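Local coordinates for protein acyl-CoA dehydrogenase (Geobacillus kaustophilus, PDB 2PG0) that probably catalyses the FAD-dependent alpha,beta-dehydrogenation of acyl thioesters, at residues A[250-261]-A[298-309]; A[333-341]-A[355-363]. All coordinates share one frame; numbering follows the deposited sequence.

Interaction 1 (A[250-261]-A[298-309])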
loop_
_atom_site.group_PDB
_atom_site.type_symbol
_atom_site.label_atom_id
_atom_site.label_comp_id
_atom_site.label_asym_id
_atom_site.label_seq_id
_atom_site.Cartn_x
_atom_site.Cartn_y
_atom_site.Cartn_z
ATOM N N LEU A 250 -7.400 -24.159 3.312
ATOM C CA LEU A 250 -8.650 -23.804 2.641
ATOM C C LEU A 250 -9.719 -23.384 3.650
ATOM O O LEU A 250 -10.462 -22.427 3.412
ATOM C CB LEU A 250 -9.155 -24.954 1.753
ATOM C CG LEU A 250 -10.405 -24.693 0.891
ATOM C CD1 LEU A 250 -10.275 -23.401 0.056
ATOM C CD2 LEU A 250 -10.708 -25.892 -0.006
ATOM N N VAL A 251 -9.794 -24.104 4.766
ATOM C CA VAL A 251 -10.763 -23.794 5.823
ATOM C C VAL A 251 -10.503 -22.405 6.410
ATOM O O VAL A 251 -11.428 -21.607 6.581
ATOM C CB VAL A 251 -10.765 -24.904 6.914
ATOM C CG1 VAL A 251 -11.524 -24.463 8.154
ATOM C CG2 VAL A 251 -11.371 -26.196 6.338
ATOM N N VAL A 252 -9.236 -22.104 6.684
ATOM C CA VAL A 252 -8.854 -20.769 7.147
ATOM C C VAL A 252 -9.213 -19.684 6.126
ATOM O O VAL A 252 -9.752 -18.647 6.501
ATOM C CB VAL A 252 -7.356 -20.711 7.526
ATOM C CG1 VAL A 252 -6.898 -19.270 7.758
ATOM C CG2 VAL A 252 -7.116 -21.570 8.771
ATOM N N ALA A 253 -8.942 -19.938 4.846
ATOM C CA ALA A 253 -9.289 -18.989 3.787
ATOM C C ALA A 253 -10.797 -18.737 3.743
ATOM O O ALA A 253 -11.230 -17.589 3.614
ATOM C CB ALA A 253 -8.789 -19.481 2.431
ATOM N N ILE A 254 -11.584 -19.811 3.867
ATOM C CA ILE A 254 -13.055 -19.688 3.879
ATOM C C ILE A 254 -13.545 -18.808 5.040
ATOM O O ILE A 254 -14.371 -17.909 4.831
ATOM C CB ILE A 254 -13.758 -21.071 3.885
ATOM C CG1 ILE A 254 -13.522 -21.787 2.549
ATOM C CG2 ILE A 254 -15.267 -20.920 4.170
ATOM C CD1 ILE A 254 -13.815 -23.296 2.565
ATOM N N ALA A 255 -13.014 -19.048 6.241
ATOM C CA ALA A 255 -13.402 -18.287 7.438
ATOM C C ALA A 255 -12.994 -16.817 7.357
ATOM O O ALA A 255 -13.737 -15.925 7.775
ATOM C CB ALA A 255 -12.824 -18.936 8.706
ATOM N N ALA A 256 -11.805 -16.557 6.822
ATOM C CA ALA A 256 -11.363 -15.179 6.661
ATOM C C ALA A 256 -12.205 -14.420 5.618
ATOM O O ALA A 256 -12.515 -13.235 5.805
ATOM C CB ALA A 256 -9.878 -15.129 6.319
ATOM N N GLN A 257 -12.579 -15.103 4.537
ATOM C CA GLN A 257 -13.414 -14.514 3.490
ATOM C C GLN A 257 -14.763 -14.107 4.088
ATOM O O GLN A 257 -15.235 -12.986 3.883
ATOM C CB GLN A 257 -13.604 -15.493 2.321
ATOM C CG GLN A 257 -14.490 -14.972 1.180
ATOM C CD GLN A 257 -13.923 -13.747 0.490
ATOM O OE1 GLN A 257 -12.705 -13.616 0.314
ATOM N NE2 GLN A 257 -14.808 -12.832 0.106
ATOM N N THR A 258 -15.364 -15.029 4.835
ATOM C CA THR A 258 -16.628 -14.759 5.531
ATOM C C THR A 258 -16.521 -13.603 6.536
ATOM O O THR A 258 -17.422 -12.760 6.619
ATOM C CB THR A 258 -17.148 -16.019 6.239
ATOM O OG1 THR A 258 -17.240 -17.081 5.290
ATOM C CG2 THR A 258 -18.530 -15.766 6.824
ATOM N N ALA A 259 -15.426 -13.567 7.292
ATOM C CA ALA A 259 -15.192 -12.500 8.273
ATOM C C ALA A 259 -15.152 -11.133 7.591
ATOM O O ALA A 259 -15.765 -10.180 8.072
ATOM C CB ALA A 259 -13.905 -12.755 9.056
ATOM N N ALA A 260 -14.450 -11.051 6.458
ATOM C CA ALA A 260 -14.383 -9.823 5.655
ATOM C C ALA A 260 -15.780 -9.383 5.189
ATOM O O ALA A 260 -16.141 -8.204 5.299
ATOM C CB ALA A 260 -13.464 -10.025 4.455
ATOM N N GLU A 261 -16.548 -10.338 4.668
ATOM C CA GLU A 261 -17.931 -10.095 4.211
ATOM C C GLU A 261 -18.817 -9.570 5.342
ATOM O O GLU A 261 -19.592 -8.619 5.146
ATOM C CB GLU A 261 -18.517 -11.367 3.574
ATOM C CG GLU A 261 -17.954 -11.656 2.177
ATOM C CD GLU A 261 -18.124 -13.104 1.707
ATOM O OE1 GLU A 261 -18.619 -13.958 2.472
ATOM O OE2 GLU A 261 -17.744 -13.395 0.555
ATOM N N ILE A 298 -13.229 -7.957 -1.765
ATOM C CA ILE A 298 -14.070 -9.057 -1.267
ATOM C C ILE A 298 -14.564 -9.947 -2.426
ATOM O O ILE A 298 -14.535 -11.184 -2.327
ATOM C CB ILE A 298 -15.227 -8.528 -0.381
ATOM C CG1 ILE A 298 -14.654 -8.037 0.960
ATOM C CG2 ILE A 298 -16.337 -9.611 -0.197
ATOM C CD1 ILE A 298 -15.537 -7.063 1.734
ATOM N N ALA A 299 -14.966 -9.313 -3.527
ATOM C CA ALA A 299 -15.435 -10.020 -4.723
ATOM C C ALA A 299 -14.320 -10.894 -5.306
ATOM O O ALA A 299 -14.550 -12.047 -5.692
ATOM C CB ALA A 299 -15.937 -9.010 -5.761
ATOM N N LEU A 300 -13.108 -10.345 -5.364
ATOM C CA LEU A 300 -11.939 -11.106 -5.802
ATOM C C LEU A 300 -11.676 -12.343 -4.945
ATOM O O LEU A 300 -11.460 -13.433 -5.476
ATOM C CB LEU A 300 -10.692 -10.220 -5.807
ATOM C CG LEU A 300 -10.598 -9.140 -6.878
ATOM C CD1 LEU A 300 -9.475 -8.213 -6.490
ATOM C CD2 LEU A 300 -10.360 -9.716 -8.285
ATOM N N GLY A 301 -11.694 -12.168 -3.626
ATOM C CA GLY A 301 -11.415 -13.255 -2.692
ATOM C C GLY A 301 -12.492 -14.320 -2.774
ATOM O O GLY A 301 -12.191 -15.515 -2.747
ATOM N N ARG A 302 -13.745 -13.878 -2.868
ATOM C CA ARG A 302 -14.890 -14.802 -2.947
ATOM C C ARG A 302 -14.822 -15.650 -4.221
ATOM O O ARG A 302 -14.983 -16.872 -4.177
ATOM C CB ARG A 302 -16.219 -14.031 -2.866
ATOM C CG ARG A 302 -17.501 -14.892 -3.036
ATOM C CD ARG A 302 -17.507 -16.176 -2.180
ATOM N NE ARG A 302 -17.592 -15.946 -0.737
ATOM C CZ ARG A 302 -17.569 -16.913 0.179
ATOM N NH1 ARG A 302 -17.455 -18.192 -0.184
ATOM N NH2 ARG A 302 -17.659 -16.603 1.467
ATOM N N THR A 303 -14.574 -14.995 -5.349
ATOM C CA THR A 303 -14.447 -15.691 -6.629
ATOM C C THR A 303 -13.291 -16.696 -6.602
ATOM O O THR A 303 -13.431 -17.823 -7.090
ATOM C CB THR A 303 -14.290 -14.692 -7.790
ATOM O OG1 THR A 303 -15.376 -13.755 -7.747
ATOM C CG2 THR A 303 -14.298 -15.405 -9.156
ATOM N N PHE A 304 -12.162 -16.300 -6.013
ATOM C CA PHE A 304 -10.985 -17.167 -5.969
ATOM C C PHE A 304 -11.187 -18.359 -5.030
ATOM O O PHE A 304 -10.951 -19.512 -5.418
ATOM C CB PHE A 304 -9.738 -16.366 -5.568
ATOM C CG PHE A 304 -8.450 -17.099 -5.789
ATOM C CD1 PHE A 304 -7.888 -17.168 -7.065
ATOM C CD2 PHE A 304 -7.795 -17.725 -4.728
ATOM C CE1 PHE A 304 -6.693 -17.843 -7.284
ATOM C CE2 PHE A 304 -6.587 -18.404 -4.936
ATOM C CZ PHE A 304 -6.038 -18.459 -6.219
ATOM N N VAL A 305 -11.638 -18.098 -3.804
ATOM C CA VAL A 305 -11.842 -19.203 -2.854
ATOM C C VAL A 305 -12.891 -20.200 -3.369
ATOM O O VAL A 305 -12.728 -21.410 -3.205
ATOM C CB VAL A 305 -12.149 -18.706 -1.414
ATOM C CG1 VAL A 305 -13.583 -18.212 -1.285
ATOM C CG2 VAL A 305 -11.838 -19.798 -0.383
ATOM N N ASP A 306 -13.932 -19.683 -4.024
ATOM C CA ASP A 306 -14.985 -20.520 -4.603
ATOM C C ASP A 306 -14.425 -21.429 -5.692
ATOM O O ASP A 306 -14.788 -22.607 -5.775
ATOM C CB ASP A 306 -16.121 -19.659 -5.169
ATOM C CG ASP A 306 -17.134 -19.233 -4.108
ATOM O OD1 ASP A 306 -17.031 -19.649 -2.925
ATOM O OD2 ASP A 306 -18.052 -18.476 -4.475
ATOM N N ARG A 307 -13.523 -20.887 -6.508
ATOM C CA ARG A 307 -12.862 -21.695 -7.534
ATOM C C ARG A 307 -11.967 -22.772 -6.912
ATOM O O ARG A 307 -11.969 -23.923 -7.358
ATOM C CB ARG A 307 -12.081 -20.807 -8.512
ATOM C CG ARG A 307 -11.480 -21.543 -9.697
ATOM C CD ARG A 307 -12.554 -22.152 -10.587
ATOM N NE ARG A 307 -11.940 -22.930 -11.658
ATOM C CZ ARG A 307 -11.641 -24.217 -11.556
ATOM N NH1 ARG A 307 -11.926 -24.875 -10.439
ATOM N NH2 ARG A 307 -11.074 -24.852 -12.571
ATOM N N VAL A 308 -11.209 -22.398 -5.886
ATOM C CA VAL A 308 -10.368 -23.351 -5.168
ATOM C C VAL A 308 -11.195 -24.469 -4.513
ATOM O O VAL A 308 -10.815 -25.636 -4.588
ATOM C CB VAL A 308 -9.432 -22.633 -4.151
ATOM C CG1 VAL A 308 -8.689 -23.634 -3.284
ATOM C CG2 VAL A 308 -8.425 -21.744 -4.898
ATOM N N ILE A 309 -12.321 -24.118 -3.886
ATOM C CA ILE A 309 -13.257 -25.135 -3.356
ATOM C C ILE A 309 -13.635 -26.145 -4.455
ATOM O O ILE A 309 -13.524 -27.352 -4.251
ATOM C CB ILE A 309 -14.527 -24.489 -2.713
ATOM C CG1 ILE A 309 -14.172 -23.815 -1.380
ATOM C CG2 ILE A 309 -15.645 -25.528 -2.506
ATOM C CD1 ILE A 309 -15.225 -22.813 -0.898
#
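Gln-257 and Val-305 are the interlocking knobs of this antiparallel helix pair, which belongs to the C-terminal helical domain of the acyl-CoA dehydrogenase fold. The axes lie 10.1 Å apart at closest approach, with a signed crossing angle of -152°. The buried side is tightly packed and mostly apolar. Val-305 fits among Leu-250, Ala-253, Ile-254 and Gln-257, and its CG2 lies 3.9 Å from Ile-254 CG1. Leu-250 CD1 reaches past Val-305 to Val-308 CG1 at 3.7 Å. Gln-257 enters the other helix where Gly-301 has no side chain, and its OE1 packs against the backbone there. Its NE2 gives a bent bond to Ile-298 O (3.0 Å, N-H...O 137°). That carbonyl also accepts the helical bond from Arg-302 N.

The partly exposed side, with Glu-261 and Arg-302, is held by charge. Arg-302 is bent at chi2 and chi3, which brings its guanidinium across Gln-257 CG, with that carbon over one face. It grips Glu-261 side-on, NH2 to OE1 at 3.0 Å, with the two flat groups nearly coplanar. Asp-306, along with Glu-79 on helix 71-84, engages NH1. Glu-261 OE2 has two donors. Arg-302 NE meets its syn lone pair at 2.9 Å, while Gln-257 NE2 comes from above the carboxylate plane at 3.0 Å.

Interaction 2 (A[333-341]-A[355-363])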
loop_
_atom_site.group_PDB
_atom_site.type_symbol
_atom_site.label_atom_id
_atom_site.label_comp_id
_atom_site.label_asym_id
_atom_site.label_seq_id
_atom_site.Cartn_x
_atom_site.Cartn_y
_atom_site.Cartn_z
ATOM N N ALA A 333 -8.696 -9.425 4.722
ATOM C CA ALA A 333 -9.657 -9.328 5.814
ATOM C C ALA A 333 -9.118 -8.420 6.923
ATOM O O ALA A 333 -9.873 -7.671 7.544
ATOM C CB ALA A 333 -10.009 -10.713 6.335
ATOM N N LYS A 334 -7.802 -8.466 7.148
ATOM C CA LYS A 334 -7.151 -7.551 8.089
ATOM C C LYS A 334 -7.317 -6.095 7.659
ATOM O O LYS A 334 -7.595 -5.232 8.487
ATOM C CB LYS A 334 -5.671 -7.921 8.270
ATOM C CG LYS A 334 -5.457 -9.124 9.191
ATOM C CD LYS A 334 -4.063 -9.754 9.020
ATOM C CE LYS A 334 -2.940 -8.826 9.437
ATOM N NZ LYS A 334 -1.602 -9.413 9.047
ATOM N N ARG A 335 -7.178 -5.839 6.356
ATOM C CA ARG A 335 -7.334 -4.491 5.817
ATOM C C ARG A 335 -8.779 -4.031 5.941
ATOM O O ARG A 335 -9.049 -2.893 6.301
ATOM C CB ARG A 335 -6.894 -4.426 4.351
ATOM C CG ARG A 335 -5.391 -4.578 4.151
ATOM C CD ARG A 335 -4.979 -4.101 2.755
ATOM N NE ARG A 335 -5.627 -4.857 1.687
ATOM C CZ ARG A 335 -5.242 -6.061 1.263
ATOM N NH1 ARG A 335 -4.200 -6.667 1.812
ATOM N NH2 ARG A 335 -5.896 -6.659 0.277
ATOM N N VAL A 336 -9.706 -4.928 5.630
ATOM C CA VAL A 336 -11.124 -4.669 5.865
ATOM C C VAL A 336 -11.388 -4.266 7.321
ATOM O O VAL A 336 -12.065 -3.276 7.573
ATOM C CB VAL A 336 -11.994 -5.870 5.416
ATOM C CG1 VAL A 336 -13.442 -5.722 5.923
ATOM C CG2 VAL A 336 -11.953 -5.994 3.887
ATOM N N ALA A 337 -10.834 -5.022 8.271
ATOM C CA ALA A 337 -11.041 -4.759 9.688
ATOM C C ALA A 337 -10.539 -3.368 10.093
ATOM O O ALA A 337 -11.222 -2.655 10.825
ATOM C CB ALA A 337 -10.378 -5.850 10.536
ATOM N N ALA A 338 -9.361 -2.984 9.595
ATOM C CA ALA A 338 -8.776 -1.673 9.884
ATOM C C ALA A 338 -9.640 -0.530 9.346
ATOM O O ALA A 338 -9.840 0.482 10.029
ATOM C CB ALA A 338 -7.346 -1.578 9.318
ATOM N N GLU A 339 -10.134 -0.695 8.120
ATOM C CA GLU A 339 -11.063 0.261 7.516
ATOM C C GLU A 339 -12.366 0.347 8.306
ATOM O O GLU A 339 -12.865 1.444 8.582
ATOM C CB GLU A 339 -11.360 -0.136 6.063
ATOM C CG GLU A 339 -10.237 0.179 5.106
ATOM C CD GLU A 339 -10.169 1.655 4.781
ATOM O OE1 GLU A 339 -10.878 2.080 3.853
ATOM O OE2 GLU A 339 -9.411 2.388 5.457
ATOM N N ALA A 340 -12.907 -0.817 8.669
ATOM C CA ALA A 340 -14.144 -0.901 9.451
ATOM C C ALA A 340 -14.047 -0.176 10.802
ATOM O O ALA A 340 -14.924 0.624 11.132
ATOM C CB ALA A 340 -14.555 -2.364 9.648
ATOM N N MET A 341 -12.998 -0.446 11.585
ATOM C CA MET A 341 -12.842 0.261 12.861
ATOM C C MET A 341 -12.842 1.771 12.627
ATOM O O MET A 341 -13.605 2.496 13.270
ATOM C CB MET A 341 -11.589 -0.163 13.648
ATOM C CG MET A 341 -11.504 0.523 15.056
ATOM S SD MET A 341 -9.917 0.299 15.907
ATOM C CE MET A 341 -10.295 -1.290 16.637
ATOM N N ILE A 355 -18.047 -4.734 15.758
ATOM C CA ILE A 355 -16.815 -4.543 14.979
ATOM C C ILE A 355 -15.531 -4.623 15.813
ATOM O O ILE A 355 -14.508 -5.087 15.310
ATOM C CB ILE A 355 -16.837 -3.259 14.091
ATOM C CG1 ILE A 355 -15.748 -3.330 13.013
ATOM C CG2 ILE A 355 -16.713 -1.986 14.920
ATOM C CD1 ILE A 355 -15.889 -4.541 12.081
ATOM N N ALA A 356 -15.587 -4.191 17.074
ATOM C CA ALA A 356 -14.414 -4.245 17.956
ATOM C C ALA A 356 -13.897 -5.682 18.079
ATOM O O ALA A 356 -12.695 -5.946 17.928
ATOM C CB ALA A 356 -14.744 -3.668 19.329
ATOM N N ARG A 357 -14.821 -6.601 18.351
ATOM C CA ARG A 357 -14.515 -8.022 18.495
ATOM C C ARG A 357 -14.025 -8.640 17.182
ATOM O O ARG A 357 -13.042 -9.388 17.167
ATOM C CB ARG A 357 -15.768 -8.731 18.974
ATOM C CG ARG A 357 -15.651 -10.183 19.235
ATOM C CD ARG A 357 -17.072 -10.707 19.182
ATOM N NE ARG A 357 -17.283 -11.347 17.916
ATOM C CZ ARG A 357 -18.450 -11.648 17.364
ATOM N NH1 ARG A 357 -19.622 -11.327 17.927
ATOM N NH2 ARG A 357 -18.416 -12.280 16.211
ATOM N N ARG A 358 -14.707 -8.317 16.080
ATOM C CA ARG A 358 -14.300 -8.793 14.753
ATOM C C ARG A 358 -12.864 -8.353 14.455
ATOM O O ARG A 358 -12.064 -9.140 13.952
ATOM C CB ARG A 358 -15.254 -8.282 13.667
ATOM C CG ARG A 358 -16.733 -8.657 13.886
ATOM C CD ARG A 358 -17.036 -10.046 13.382
ATOM N NE ARG A 358 -18.459 -10.382 13.512
ATOM C CZ ARG A 358 -18.968 -11.593 13.302
ATOM N NH1 ARG A 358 -18.180 -12.613 12.950
ATOM N NH2 ARG A 358 -20.276 -11.787 13.454
ATOM N N TYR A 359 -12.552 -7.102 14.796
ATOM C CA TYR A 359 -11.210 -6.531 14.601
ATOM C C TYR A 359 -10.140 -7.288 15.397
ATOM O O TYR A 359 -9.074 -7.600 14.863
ATOM C CB TYR A 359 -11.205 -5.039 14.967
ATOM C CG TYR A 359 -9.839 -4.377 14.896
ATOM C CD1 TYR A 359 -9.454 -3.663 13.755
ATOM C CD2 TYR A 359 -8.951 -4.443 15.970
ATOM C CE1 TYR A 359 -8.211 -3.037 13.683
ATOM C CE2 TYR A 359 -7.708 -3.825 15.914
ATOM C CZ TYR A 359 -7.342 -3.127 14.764
ATOM O OH TYR A 359 -6.116 -2.504 14.694
ATOM N N ARG A 360 -10.424 -7.575 16.667
ATOM C CA ARG A 360 -9.484 -8.323 17.519
ATOM C C ARG A 360 -9.307 -9.772 17.065
ATOM O O ARG A 360 -8.249 -10.360 17.271
ATOM C CB ARG A 360 -9.929 -8.297 18.987
ATOM C CG ARG A 360 -9.726 -6.945 19.690
ATOM C CD ARG A 360 -9.993 -7.033 21.188
ATOM N NE ARG A 360 -11.417 -7.225 21.469
ATOM C CZ ARG A 360 -11.991 -8.403 21.695
ATOM N NH1 ARG A 360 -11.267 -9.518 21.681
ATOM N NH2 ARG A 360 -13.300 -8.462 21.930
ATOM N N ASP A 361 -10.344 -10.332 16.445
ATOM C CA ASP A 361 -10.358 -11.749 16.057
ATOM C C ASP A 361 -9.562 -12.040 14.779
ATOM O O ASP A 361 -8.946 -13.099 14.643
ATOM C CB ASP A 361 -11.803 -12.257 15.904
ATOM C CG ASP A 361 -12.500 -12.490 17.252
ATOM O OD1 ASP A 361 -11.857 -12.285 18.302
ATOM O OD2 ASP A 361 -13.698 -12.891 17.258
ATOM N N ILE A 362 -9.558 -11.087 13.855
ATOM C CA ILE A 362 -9.023 -11.351 12.518
ATOM C C ILE A 362 -7.499 -11.557 12.377
ATOM O O ILE A 362 -7.091 -12.404 11.586
ATOM C CB ILE A 362 -9.560 -10.334 11.452
ATOM C CG1 ILE A 362 -9.317 -10.854 10.021
ATOM C CG2 ILE A 362 -9.009 -8.913 11.682
ATOM C CD1 ILE A 362 -10.086 -12.146 9.708
ATOM N N PRO A 363 -6.662 -10.798 13.119
ATOM C CA PRO A 363 -5.251 -10.777 12.683
ATOM C C PRO A 363 -4.495 -12.096 12.855
ATOM O O PRO A 363 -3.497 -12.344 12.148
ATOM C CB PRO A 363 -4.635 -9.649 13.516
ATOM C CG PRO A 363 -5.490 -9.531 14.712
ATOM C CD PRO A 363 -6.880 -9.956 14.312
HETATM O O HOH W 1 -1.221 -10.807 11.712
#
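Met-341 and Tyr-359 meet because both side chains leave their helices with CG trans to the main-chain nitrogen (chi1 -176° and 176°). Met-341 then runs extended through chi2 and turns at chi3 (-85°), which lays its methyl over the ring. CE sits over the face, 3.5 Å from the centroid of the Tyr-359 ring, a CH-pi contact. SD lies above the same face, 4.4 Å from that centroid, so the pair is also a Met-aromatic contact. The ring edge faces the other helix: Tyr-359 CD1 is 3.6 Å from Ala-337 O, which lies in the ring plane, and CE1 approaches Ala-338 CA.

The two helices run antiparallel, with axes 9.3 Å apart, and pack in the C-terminal helical domain of the acyl-CoA dehydrogenase fold. Small residues permit this closeness. Ala-333, Ala-337 and Ala-340 turn short methyl groups to the isoleucines. Ile-362 straddles two of them, with CG2 3.5 Å from Ala-337 CB and CD1 3.7 Å from Ala-333 CB. At the other end, Ile-355 CD1 presses on Ala-340 CB at 3.5 Å. Met-263 of helix 237-273 also touches Ala-337 and Ile-355. Pro-363 of a neighbouring subunit packs on Met-341 and Tyr-359, placing this edge at a subunit interface.

No direct hydrogen bond joins the segments. Lys-334 runs beside Pro-363, and its NZ forms a salt bridge with Glu-331. The same NZ donates to a water, which in turn donates to Pro-363 O at 2.8 Å.

Interaction 1 and interaction 2 have centres 16 Å apart and share one C-terminal helical domain. Helix 237-273 joins them: it supplies segment 250-261 of interaction 1, and its small residues also pack on interaction 2. Ala-260 CB is 4.0 Å from Ala-333 CB, Ala-256 O is 3.6 Å from Ala-333 CB, and Ala-259 CB is 3.9 Å from Ile-362 CD1. Their relation to the cofactor differs. Interaction 1 lies away from the FAD-binding residues. In interaction 2, the side chain of Met-341 is about 9 Å from a bound FAD and about 5 Å from that of the FAD-binding residue Gln-342.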